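Local coordinates for endo-pectate lyase (PDB 3B8Y), which probably cleaves polygalacturonate and partly methylated pectins from within the chain, by a calcium-dependent elimination that leaves unsaturated oligogalacturonides, at residues 190-195 against 223-228; 196-201 against 227-232; 251-256 against 282-287. All blocks are in the same frame, centred on the assembly; numbering follows the deposited sequence.

Interaction 1. Residues 190-195 against 223-228; sequences EDICED and DKVLQH. With ADA (alpha-D-galactopyranuronic acid), chain C; ADA (alpha-D-galactopyranuronic acid), chain B.
Asp195 OD2 touches both the chain C galacturonate, 2.7 Å from its O6A, and Gln227, 3.4 Å from its CG, so one carboxylate oxygen meets both the ligand and the aliphatic stem of the glutamine. The two side chains cross at a slant, with the carboxylate and amide planes 30° apart. Asp195 also runs alongside Lys224 in the same direction, and Asp195 OD1 comes to 3.4 Å from Lys224 CB. From there the lysine bends twice, at chi2 and chi3, which carries NZ away from the aspartate to a weak 3.4 Å hydrogen bond with O6B of the chain B sugar. Short and acidic, Asp195 suits a metal site: with Glu194 it binds zinc, and Asp191 and Ile192 of the same loop bind calcium.

Away from the sugars the contact passes to Ile192, which crosses Val225 at about a right angle. Ile192 CD1 meets Val225 CG2 at 3.9 Å, and Ile192 CB lies 3.7 Å from Asp223 OD2. The other oxygen of Asp223 accepts from Gly248 and His247. Residues 190-195 form the loop that follows strand 181-189 and enters strand 195-199, lying beside strand 224-228, whose far side pairs with strand 249-253.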
loop_
_atom_site.group_PDB
_atom_site.type_symbol
_atom_site.label_atom_id
_atom_site.label_comp_id
_atom_site.label_asym_id
_atom_site.label_seq_id
_atom_site.Cartn_x
_atom_site.Cartn_y
_atom_site.Cartn_z
ATOM N N GLU A 190 6.015 -3.180 8.430
ATOM C CA GLU A 190 5.780 -4.148 9.503
ATOM C C GLU A 190 4.913 -3.534 10.592
ATOM O O GLU A 190 4.353 -4.231 11.426
ATOM C CB GLU A 190 7.103 -4.608 10.119
ATOM C CG GLU A 190 7.974 -5.447 9.196
ATOM C CD GLU A 190 7.369 -6.809 8.872
ATOM O OE1 GLU A 190 6.508 -7.278 9.639
ATOM O OE2 GLU A 190 7.769 -7.420 7.858
ATOM N N ASP A 191 4.828 -2.213 10.575
ATOM C CA ASP A 191 4.040 -1.445 11.523
ATOM C C ASP A 191 4.137 -0.001 11.040
ATOM O O ASP A 191 5.136 0.379 10.425
ATOM C CB ASP A 191 4.629 -1.572 12.931
ATOM C CG ASP A 191 3.639 -1.203 14.023
ATOM O OD1 ASP A 191 2.414 -1.279 13.790
ATOM O OD2 ASP A 191 4.094 -0.849 15.131
ATOM N N ILE A 192 3.079 0.781 11.246
ATOM C CA ILE A 192 3.088 2.182 10.828
ATOM C C ILE A 192 3.194 3.059 12.070
ATOM O O ILE A 192 2.368 2.975 12.974
ATOM C CB ILE A 192 1.813 2.574 10.034
ATOM C CG1 ILE A 192 1.709 1.760 8.738
ATOM C CG2 ILE A 192 1.838 4.073 9.712
ATOM C CD1 ILE A 192 0.426 1.991 7.969
ATOM N N CYS A 193 4.216 3.903 12.091
ATOM C CA CYS A 193 4.464 4.793 13.212
ATOM C C CYS A 193 3.577 6.030 13.150
ATOM O O CYS A 193 2.799 6.277 14.069
ATOM C CB CYS A 193 5.953 5.155 13.269
ATOM S SG CYS A 193 6.374 6.546 14.355
ATOM N N GLU A 194 3.673 6.791 12.063
ATOM C CA GLU A 194 2.855 7.990 11.891
ATOM C C GLU A 194 2.065 7.907 10.577
ATOM O O GLU A 194 0.867 7.618 10.573
ATOM C CB GLU A 194 3.746 9.238 11.935
ATOM C CG GLU A 194 4.532 9.363 13.248
ATOM C CD GLU A 194 5.578 10.473 13.260
ATOM O OE1 GLU A 194 5.945 10.989 12.178
ATOM O OE2 GLU A 194 6.049 10.821 14.371
ATOM N N ASP A 195 2.737 8.172 9.465
ATOM C CA ASP A 195 2.111 8.097 8.148
ATOM C C ASP A 195 2.936 7.071 7.368
ATOM O O ASP A 195 4.147 6.987 7.564
ATOM C CB ASP A 195 2.176 9.453 7.434
ATOM C CG ASP A 195 1.323 10.536 8.105
ATOM O OD1 ASP A 195 0.440 10.210 8.935
ATOM O OD2 ASP A 195 1.531 11.727 7.779
ATOM N N ASP A 223 -4.255 6.457 13.179
ATOM C CA ASP A 223 -3.428 5.894 12.121
ATOM C C ASP A 223 -3.819 6.436 10.747
ATOM O O ASP A 223 -5.003 6.601 10.442
ATOM C CB ASP A 223 -3.531 4.366 12.130
ATOM C CG ASP A 223 -2.944 3.720 10.872
ATOM O OD1 ASP A 223 -3.720 3.405 9.945
ATOM O OD2 ASP A 223 -1.713 3.512 10.820
ATOM N N LYS A 224 -2.808 6.705 9.925
ATOM C CA LYS A 224 -3.005 7.211 8.571
ATOM C C LYS A 224 -2.085 6.413 7.663
ATOM O O LYS A 224 -0.893 6.302 7.942
ATOM C CB LYS A 224 -2.593 8.677 8.491
ATOM C CG LYS A 224 -3.536 9.568 7.703
ATOM C CD LYS A 224 -4.573 10.172 8.631
ATOM C CE LYS A 224 -3.898 10.875 9.800
ATOM N NZ LYS A 224 -4.894 11.327 10.818
ATOM N N VAL A 225 -2.628 5.816 6.610
ATOM C CA VAL A 225 -1.789 5.061 5.687
ATOM C C VAL A 225 -1.267 6.011 4.617
ATOM O O VAL A 225 -0.076 6.301 4.581
ATOM C CB VAL A 225 -2.537 3.866 5.066
ATOM C CG1 VAL A 225 -1.670 3.194 4.006
ATOM C CG2 VAL A 225 -2.884 2.869 6.153
ATOM N N LEU A 226 -2.162 6.537 3.781
ATOM C CA LEU A 226 -1.760 7.480 2.743
ATOM C C LEU A 226 -2.270 8.887 3.072
ATOM O O LEU A 226 -3.475 9.117 3.168
ATOM C CB LEU A 226 -2.259 7.029 1.367
ATOM C CG LEU A 226 -1.841 5.625 0.948
ATOM C CD1 LEU A 226 -2.405 5.330 -0.423
ATOM C CD2 LEU A 226 -0.339 5.474 0.952
ATOM N N GLN A 227 -1.328 9.796 3.315
ATOM C CA GLN A 227 -1.619 11.195 3.648
ATOM C C GLN A 227 -1.369 12.037 2.409
ATOM O O GLN A 227 -0.290 11.970 1.822
ATOM C CB GLN A 227 -0.699 11.680 4.768
ATOM C CG GLN A 227 -1.393 12.034 6.065
ATOM C CD GLN A 227 -2.391 13.156 5.922
ATOM O OE1 GLN A 227 -2.069 14.235 5.426
ATOM N NE2 GLN A 227 -3.616 12.909 6.358
ATOM N N HIS A 228 -2.360 12.826 2.018
ATOM C CA HIS A 228 -2.263 13.674 0.822
ATOM C C HIS A 228 -2.323 15.142 1.239
ATOM O O HIS A 228 -3.372 15.620 1.668
ATOM C CB HIS A 228 -3.445 13.351 -0.089
ATOM C CG HIS A 228 -3.216 13.660 -1.533
ATOM N ND1 HIS A 228 -3.660 12.829 -2.542
ATOM C CD2 HIS A 228 -2.676 14.739 -2.143
ATOM C CE1 HIS A 228 -3.412 13.393 -3.710
ATOM N NE2 HIS A 228 -2.814 14.551 -3.495
HETATM C C1 ADA C . -2.431 16.043 10.846
HETATM C C2 ADA C . -2.026 17.523 10.821
HETATM C C3 ADA C . -1.917 17.953 9.376
HETATM C C4 ADA C . -0.852 17.088 8.703
HETATM C C5 ADA C . -1.256 15.628 8.818
HETATM C C6 ADA C . -0.191 14.754 8.190
HETATM O O2 ADA C . -3.019 18.308 11.470
HETATM O O3 ADA C . -1.545 19.328 9.307
HETATM O O4 ADA C . 0.451 17.290 9.281
HETATM O O5 ADA C . -1.437 15.229 10.196
HETATM O O6B ADA C . 0.175 14.944 6.910
HETATM O O6A ADA C . 0.342 13.888 8.850
HETATM C C1 ADA B . -6.997 15.500 11.076
HETATM C C2 ADA B . -6.455 15.705 9.656
HETATM C C3 ADA B . -5.509 14.578 9.325
HETATM C C4 ADA B . -4.385 14.589 10.348
HETATM C C5 ADA B . -5.032 14.389 11.748
HETATM C C6 ADA B . -3.949 14.361 12.806
HETATM O O2 ADA B . -7.523 15.703 8.713
HETATM O O3 ADA B . -4.986 14.766 8.014
HETATM O O4 ADA B . -3.709 15.862 10.267
HETATM O O5 ADA B . -5.925 15.483 12.032
HETATM O O6B ADA B . -2.999 13.419 12.755
HETATM O O6A ADA B . -3.941 15.178 13.701
#

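Interaction 2. Residues 196-201 against 227-232; sequences AATNNG and QHNSKN. With ADA (alpha-D-galactopyranuronic acid), chain C; ADA (alpha-D-galactopyranuronic acid), chain B.
Over one face of the His228 imidazole lies the amide of Asn199, with ND2 3.1 Å above the ring plane and displaced toward the rim. The two planes are 42° apart. Asn199 CB stands more nearly above the centre, 4.2 Å from the ring centroid, in a CH-pi contact. At the ring's polar atoms, NE2 is hydrogen-bonded to Ser233 and ND1 to Trp251, while Asn199 ND2 turns to Thr235. With CG anti to the backbone N (chi1 -175°), Asn199 extends alongside the histidine, one flat polar group against another. Such side-chain stacking between adjacent parallel strands belongs to the parallel beta-helix, the fold of the pectate lyases. Gln227 N bonds to Ala197 O, and Asn199 N to Gln227 O at 2.7 Å. Where the strands end, Asn199 O accepts from two donors, Asn229 N at 3.0 Å and Ser230 N at 3.2 Å. Asn199 OD1 takes Gly201 N in an Asx turn, and Ser230 OG donates to Gly201 O at 2.6 Å, tying that turn to the segment after strand 227-228. On the sheet side of Thr198 and Gln227, Thr198 CG2 lies 3.4 Å from Asn229 ND2, which donates to O6B of the chain C galacturonate at 3.0 Å.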
loop_
_atom_site.group_PDB
_atom_site.type_symbol
_atom_site.label_atom_id
_atom_site.label_comp_id
_atom_site.label_asym_id
_atom_site.label_seq_id
_atom_site.Cartn_x
_atom_site.Cartn_y
_atom_site.Cartn_z
ATOM N N ALA A 196 2.285 6.252 6.543
ATOM C CA ALA A 196 3.003 5.256 5.759
ATOM C C ALA A 196 3.682 5.920 4.564
ATOM O O ALA A 196 4.855 5.700 4.290
ATOM C CB ALA A 196 2.059 4.167 5.294
ATOM N N ALA A 197 2.941 6.793 3.903
ATOM C CA ALA A 197 3.432 7.507 2.739
ATOM C C ALA A 197 2.654 8.796 2.675
ATOM O O ALA A 197 1.458 8.813 2.955
ATOM C CB ALA A 197 3.196 6.686 1.466
ATOM N N THR A 198 3.351 9.869 2.315
ATOM C CA THR A 198 2.765 11.191 2.222
ATOM C C THR A 198 2.990 11.766 0.833
ATOM O O THR A 198 4.105 11.751 0.300
ATOM C CB THR A 198 3.363 12.135 3.307
ATOM O OG1 THR A 198 3.064 11.611 4.603
ATOM C CG2 THR A 198 2.786 13.534 3.214
ATOM N N ASN A 199 1.902 12.215 0.224
ATOM C CA ASN A 199 1.965 12.798 -1.098
ATOM C C ASN A 199 2.067 14.307 -0.943
ATOM O O ASN A 199 1.085 14.958 -0.595
ATOM C CB ASN A 199 0.700 12.438 -1.889
ATOM C CG ASN A 199 0.738 12.917 -3.334
ATOM O OD1 ASN A 199 1.731 13.466 -3.804
ATOM N ND2 ASN A 199 -0.349 12.679 -4.053
ATOM N N ASN A 200 3.284 14.828 -1.096
ATOM C CA ASN A 200 3.557 16.268 -1.046
ATOM C C ASN A 200 3.992 16.625 -2.477
ATOM O O ASN A 200 4.617 17.661 -2.706
ATOM C CB ASN A 200 4.734 16.598 -0.103
ATOM C CG ASN A 200 4.412 16.387 1.381
ATOM O OD1 ASN A 200 5.208 15.789 2.119
ATOM N ND2 ASN A 200 3.285 16.913 1.831
ATOM N N GLY A 201 3.698 15.738 -3.428
ATOM C CA GLY A 201 4.094 15.973 -4.804
ATOM C C GLY A 201 2.971 16.085 -5.811
ATOM O O GLY A 201 1.879 16.544 -5.500
ATOM N N GLN A 227 -1.328 9.796 3.315
ATOM C CA GLN A 227 -1.619 11.195 3.648
ATOM C C GLN A 227 -1.369 12.037 2.409
ATOM O O GLN A 227 -0.290 11.970 1.822
ATOM C CB GLN A 227 -0.699 11.680 4.768
ATOM C CG GLN A 227 -1.393 12.034 6.065
ATOM C CD GLN A 227 -2.391 13.156 5.922
ATOM O OE1 GLN A 227 -2.069 14.235 5.426
ATOM N NE2 GLN A 227 -3.616 12.909 6.358
ATOM N N HIS A 228 -2.360 12.826 2.018
ATOM C CA HIS A 228 -2.263 13.674 0.822
ATOM C C HIS A 228 -2.323 15.142 1.239
ATOM O O HIS A 228 -3.372 15.620 1.668
ATOM C CB HIS A 228 -3.445 13.351 -0.089
ATOM C CG HIS A 228 -3.216 13.660 -1.533
ATOM N ND1 HIS A 228 -3.660 12.829 -2.542
ATOM C CD2 HIS A 228 -2.676 14.739 -2.143
ATOM C CE1 HIS A 228 -3.412 13.393 -3.710
ATOM N NE2 HIS A 228 -2.814 14.551 -3.495
ATOM N N ASN A 229 -1.202 15.848 1.115
ATOM C CA ASN A 229 -1.128 17.258 1.509
ATOM C C ASN A 229 -0.973 18.241 0.345
ATOM O O ASN A 229 -1.358 19.398 0.462
ATOM C CB ASN A 229 0.012 17.483 2.503
ATOM C CG ASN A 229 -0.123 16.640 3.750
ATOM O OD1 ASN A 229 -1.222 16.367 4.218
ATOM N ND2 ASN A 229 1.006 16.200 4.284
ATOM N N SER A 230 -0.343 17.810 -0.745
ATOM C CA SER A 230 -0.175 18.682 -1.910
ATOM C C SER A 230 -1.528 18.863 -2.608
ATOM O O SER A 230 -2.452 18.080 -2.389
ATOM C CB SER A 230 0.850 18.088 -2.881
ATOM O OG SER A 230 0.451 16.793 -3.297
ATOM N N LYS A 231 -1.643 19.902 -3.429
ATOM C CA LYS A 231 -2.887 20.191 -4.147
ATOM C C LYS A 231 -2.692 19.983 -5.648
ATOM O O LYS A 231 -1.559 20.023 -6.137
ATOM C CB LYS A 231 -3.325 21.631 -3.866
ATOM C CG LYS A 231 -3.363 21.980 -2.387
ATOM C CD LYS A 231 -3.566 23.468 -2.190
ATOM C CE LYS A 231 -3.091 23.933 -0.819
ATOM N NZ LYS A 231 -3.112 25.431 -0.729
ATOM N N ASN A 232 -3.788 19.783 -6.381
ATOM C CA ASN A 232 -3.727 19.547 -7.826
ATOM C C ASN A 232 -2.881 18.301 -8.080
ATOM O O ASN A 232 -2.180 18.201 -9.087
ATOM C CB ASN A 232 -3.092 20.745 -8.554
ATOM C CG ASN A 232 -3.953 21.985 -8.503
ATOM O OD1 ASN A 232 -5.140 21.942 -8.840
ATOM N ND2 ASN A 232 -3.359 23.105 -8.086
HETATM C C1 ADA C . -2.431 16.043 10.846
HETATM C C2 ADA C . -2.026 17.523 10.821
HETATM C C3 ADA C . -1.917 17.953 9.376
HETATM C C4 ADA C . -0.852 17.088 8.703
HETATM C C5 ADA C . -1.256 15.628 8.818
HETATM C C6 ADA C . -0.191 14.754 8.190
HETATM O O2 ADA C . -3.019 18.308 11.470
HETATM O O3 ADA C . -1.545 19.328 9.307
HETATM O O4 ADA C . 0.451 17.290 9.281
HETATM O O5 ADA C . -1.437 15.229 10.196
HETATM O O6B ADA C . 0.175 14.944 6.910
HETATM O O6A ADA C . 0.342 13.888 8.850
HETATM C C1 ADA B . -6.997 15.500 11.076
HETATM C C2 ADA B . -6.455 15.705 9.656
HETATM C C3 ADA B . -5.509 14.578 9.325
HETATM C C4 ADA B . -4.385 14.589 10.348
HETATM C C5 ADA B . -5.032 14.389 11.748
HETATM C C6 ADA B . -3.949 14.361 12.806
HETATM O O2 ADA B . -7.523 15.703 8.713
HETATM O O3 ADA B . -4.986 14.766 8.014
HETATM O O4 ADA B . -3.709 15.862 10.267
HETATM O O5 ADA B . -5.925 15.483 12.032
HETATM O O6B ADA B . -2.999 13.419 12.755
HETATM O O6A ADA B . -3.941 15.178 13.701
#

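Interaction 3. Residues 251-256 against 282-287; sequences WRSCGD and GVNRNY. With ADA (alpha-D-galactopyranuronic acid), chain B; ADA (alpha-D-galactopyranuronic acid), chain D; ADA (alpha-D-galactopyranuronic acid), chain C.
Trp251 meets Val283 edge-on: the valine's CG1 lies in the plane of the indole, 3.5 Å from CZ3, and the two side chains cross at about a right angle. Trp251 O receives a weak bond from Gly282 N, the first link of a parallel strand pair. Arg252 points to the side of the sheet where the sugars bind and lies beside Gly282, whose lack of a side chain allows the arginine's CD to pass close over it. CG lies anti to the backbone N (chi1 179°) and the side chain bends at chi2 (55°), which turns the guanidinium toward the ligand. Arg252 NE reaches O6A of the chain D galacturonate at 2.7 Å. NH1 takes the same carboxylate's O6B, also at 2.7 Å, completing a two-pronged grip. The third nitrogen, NH2, bonds to Asn284 OD1 at 3.0 Å; this oxygen lies in the guanidinium plane, yet NH2 lies well above the Asn284 amide plane, 44° out of it. Phe312 adds a cation-pi contact. Ser253 continues the pairing through its N, 2.9 Å from Gly282 O, and its OG is hydrogen-bonded to Asp289. Cys254, in a disulfide with Cys257, offers its carbonyl oxygen to Asn284 ND2 at 2.8 Å. Gly255 N donates to O2 of the chain B sugar at 2.9 Å, and Asp256 OD2 accepts from O2 of the chain C sugar at 2.6 Å. Asn284, both donor and acceptor, is therefore placed as a second-shell residue: its bond to NH2 would restrain the guanidinium's rotation, and that to Cys254 O probably steadies the sugar-binding segment.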
loop_
_atom_site.group_PDB
_atom_site.type_symbol
_atom_site.label_atom_id
_atom_site.label_comp_id
_atom_site.label_asym_id
_atom_site.label_seq_id
_atom_site.Cartn_x
_atom_site.Cartn_y
_atom_site.Cartn_z
ATOM N N TRP A 251 -6.707 6.378 2.966
ATOM C CA TRP A 251 -6.336 7.648 2.366
ATOM C C TRP A 251 -7.158 8.791 2.938
ATOM O O TRP A 251 -8.376 8.681 3.150
ATOM C CB TRP A 251 -6.528 7.596 0.856
ATOM C CG TRP A 251 -6.239 8.878 0.134
ATOM C CD1 TRP A 251 -5.027 9.293 -0.348
ATOM C CD2 TRP A 251 -7.193 9.868 -0.281
ATOM N NE1 TRP A 251 -5.172 10.461 -1.051
ATOM C CE2 TRP A 251 -6.490 10.840 -1.024
ATOM C CE3 TRP A 251 -8.576 10.024 -0.102
ATOM C CZ2 TRP A 251 -7.119 11.958 -1.591
ATOM C CZ3 TRP A 251 -9.206 11.138 -0.669
ATOM C CH2 TRP A 251 -8.470 12.088 -1.405
ATOM N N ARG A 252 -6.465 9.898 3.172
ATOM C CA ARG A 252 -7.090 11.090 3.691
ATOM C C ARG A 252 -6.523 12.369 3.077
ATOM O O ARG A 252 -5.315 12.621 3.144
ATOM C CB ARG A 252 -6.922 11.149 5.208
ATOM C CG ARG A 252 -7.525 12.377 5.836
ATOM C CD ARG A 252 -8.993 12.526 5.468
ATOM N NE ARG A 252 -9.674 13.360 6.444
ATOM C CZ ARG A 252 -10.268 14.517 6.175
ATOM N NH1 ARG A 252 -10.845 15.205 7.164
ATOM N NH2 ARG A 252 -10.321 14.964 4.918
ATOM N N SER A 253 -7.393 13.140 2.432
ATOM C CA SER A 253 -6.993 14.432 1.897
ATOM C C SER A 253 -6.954 15.284 3.161
ATOM O O SER A 253 -7.977 15.443 3.828
ATOM C CB SER A 253 -8.063 14.993 0.972
ATOM O OG SER A 253 -7.788 16.352 0.693
ATOM N N CYS A 254 -5.771 15.777 3.512
ATOM C CA CYS A 254 -5.591 16.573 4.717
ATOM C C CYS A 254 -6.776 17.472 5.051
ATOM O O CYS A 254 -7.198 18.294 4.236
ATOM C CB CYS A 254 -4.326 17.406 4.627
ATOM S SG CYS A 254 -3.870 18.055 6.254
ATOM N N GLY A 255 -7.321 17.280 6.249
ATOM C CA GLY A 255 -8.471 18.052 6.679
ATOM C C GLY A 255 -8.183 19.409 7.288
ATOM O O GLY A 255 -8.967 20.343 7.092
ATOM N N ASP A 256 -7.061 19.538 7.998
ATOM C CA ASP A 256 -6.721 20.797 8.662
ATOM C C ASP A 256 -5.295 21.299 8.453
ATOM O O ASP A 256 -4.711 21.903 9.350
ATOM C CB ASP A 256 -7.002 20.671 10.170
ATOM C CG ASP A 256 -6.179 19.562 10.848
ATOM O OD1 ASP A 256 -6.471 19.241 12.019
ATOM O OD2 ASP A 256 -5.248 19.003 10.228
ATOM N N GLY A 282 -11.155 9.866 2.793
ATOM C CA GLY A 282 -11.683 11.079 3.384
ATOM C C GLY A 282 -11.410 12.222 2.429
ATOM O O GLY A 282 -10.252 12.575 2.200
ATOM N N VAL A 283 -12.468 12.745 1.810
ATOM C CA VAL A 283 -12.345 13.858 0.875
ATOM C C VAL A 283 -12.930 15.139 1.453
ATOM O O VAL A 283 -13.891 15.105 2.222
ATOM C CB VAL A 283 -13.096 13.590 -0.483
ATOM C CG1 VAL A 283 -12.407 12.511 -1.293
ATOM C CG2 VAL A 283 -14.550 13.208 -0.241
ATOM N N ASN A 284 -12.317 16.265 1.111
ATOM C CA ASN A 284 -12.824 17.569 1.520
ATOM C C ASN A 284 -13.659 17.990 0.323
ATOM O O ASN A 284 -13.114 18.277 -0.736
ATOM C CB ASN A 284 -11.681 18.557 1.723
ATOM C CG ASN A 284 -10.764 18.142 2.835
ATOM O OD1 ASN A 284 -11.216 17.653 3.873
ATOM N ND2 ASN A 284 -9.464 18.307 2.624
ATOM N N ARG A 285 -14.978 17.974 0.451
ATOM C CA ARG A 285 -15.787 18.347 -0.700
ATOM C C ARG A 285 -15.772 19.833 -1.021
ATOM O O ARG A 285 -15.772 20.212 -2.194
ATOM C CB ARG A 285 -17.212 17.801 -0.606
ATOM C CG ARG A 285 -18.135 18.474 0.361
ATOM C CD ARG A 285 -19.572 18.156 -0.045
ATOM N NE ARG A 285 -20.547 18.724 0.879
ATOM C CZ ARG A 285 -21.293 18.011 1.719
ATOM N NH1 ARG A 285 -22.141 18.634 2.525
ATOM N NH2 ARG A 285 -21.195 16.687 1.759
ATOM N N ASN A 286 -15.681 20.665 0.014
ATOM C CA ASN A 286 -15.643 22.114 -0.168
ATOM C C ASN A 286 -14.404 22.537 -0.947
ATOM O O ASN A 286 -14.373 23.621 -1.524
ATOM C CB ASN A 286 -15.690 22.840 1.188
ATOM C CG ASN A 286 -14.566 22.417 2.123
ATOM O OD1 ASN A 286 -14.329 21.224 2.328
ATOM N ND2 ASN A 286 -13.875 23.399 2.703
ATOM N N TYR A 287 -13.390 21.675 -0.960
ATOM C CA TYR A 287 -12.143 21.952 -1.671
ATOM C C TYR A 287 -12.043 21.306 -3.060
ATOM O O TYR A 287 -11.021 21.445 -3.722
ATOM C CB TYR A 287 -10.933 21.537 -0.828
ATOM C CG TYR A 287 -10.659 22.406 0.384
ATOM C CD1 TYR A 287 -9.922 21.906 1.459
ATOM C CD2 TYR A 287 -11.102 23.735 0.450
ATOM C CE1 TYR A 287 -9.624 22.690 2.560
ATOM C CE2 TYR A 287 -10.809 24.536 1.565
ATOM C CZ TYR A 287 -10.066 24.000 2.613
ATOM O OH TYR A 287 -9.753 24.751 3.723
HETATM C C1 ADA B . -6.997 15.500 11.076
HETATM C C2 ADA B . -6.455 15.705 9.656
HETATM C C3 ADA B . -5.509 14.578 9.325
HETATM C C4 ADA B . -4.385 14.589 10.348
HETATM C C5 ADA B . -5.032 14.389 11.748
HETATM C C6 ADA B . -3.949 14.361 12.806
HETATM O O2 ADA B . -7.523 15.703 8.713
HETATM O O3 ADA B . -4.986 14.766 8.014
HETATM O O4 ADA B . -3.709 15.862 10.267
HETATM O O5 ADA B . -5.925 15.483 12.032
HETATM O O6B ADA B . -2.999 13.419 12.755
HETATM O O6A ADA B . -3.941 15.178 13.701
HETATM C C1 ADA D . -8.832 11.366 12.600
HETATM C C2 ADA D . -7.868 12.322 13.303
HETATM C C3 ADA D . -8.528 13.683 13.435
HETATM C C4 ADA D . -8.877 14.187 12.022
HETATM C C5 ADA D . -9.826 13.159 11.397
HETATM C C6 ADA D . -10.152 13.642 10.014
HETATM O O1 ADA D . -10.020 11.192 13.370
HETATM O O2 ADA D . -7.550 11.818 14.596
HETATM O O3 ADA D . -7.628 14.589 14.088
HETATM O O4 ADA D . -7.705 14.288 11.179
HETATM O O5 ADA D . -9.163 11.882 11.295
HETATM O O6B ADA D . -10.785 14.814 9.838
HETATM O O6A ADA D . -9.835 12.972 9.062
HETATM C C1 ADA C . -2.431 16.043 10.846
HETATM C C2 ADA C . -2.026 17.523 10.821
HETATM C C3 ADA C . -1.917 17.953 9.376
HETATM C C4 ADA C . -0.852 17.088 8.703
HETATM C C5 ADA C . -1.256 15.628 8.818
HETATM C C6 ADA C . -0.191 14.754 8.190
HETATM O O2 ADA C . -3.019 18.308 11.470
HETATM O O3 ADA C . -1.545 19.328 9.307
HETATM O O4 ADA C . 0.451 17.290 9.281
HETATM O O5 ADA C . -1.437 15.229 10.196
HETATM O O6B ADA C . 0.175 14.944 6.910
HETATM O O6A ADA C . 0.342 13.888 8.850
#

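Overall arrangement
All three interactions join neighbouring coils of the beta-helix, interaction 1 at a corner, and all reach the bound galacturonates. Interactions 1 and 2 share strand 224-228 and meet where Val225 O lies 3.1 Å from Ala197 N; interaction 3 joins the next strands, with His228 O lying 3.0 Å from Cys254 N. Interactions 1 and 3 are buried, interaction 2 only partly. Interaction 1 has no hydrogen bond between its segments and relies on packing beside a metal-binding loop. By contrast, interaction 2 is a short parallel pairing extended past the strand ends, offering one asparagine amide to the sugar, whereas interaction 3 combines strand pairing with an asparagine-held arginine that takes both oxygens of a sugar carboxylate.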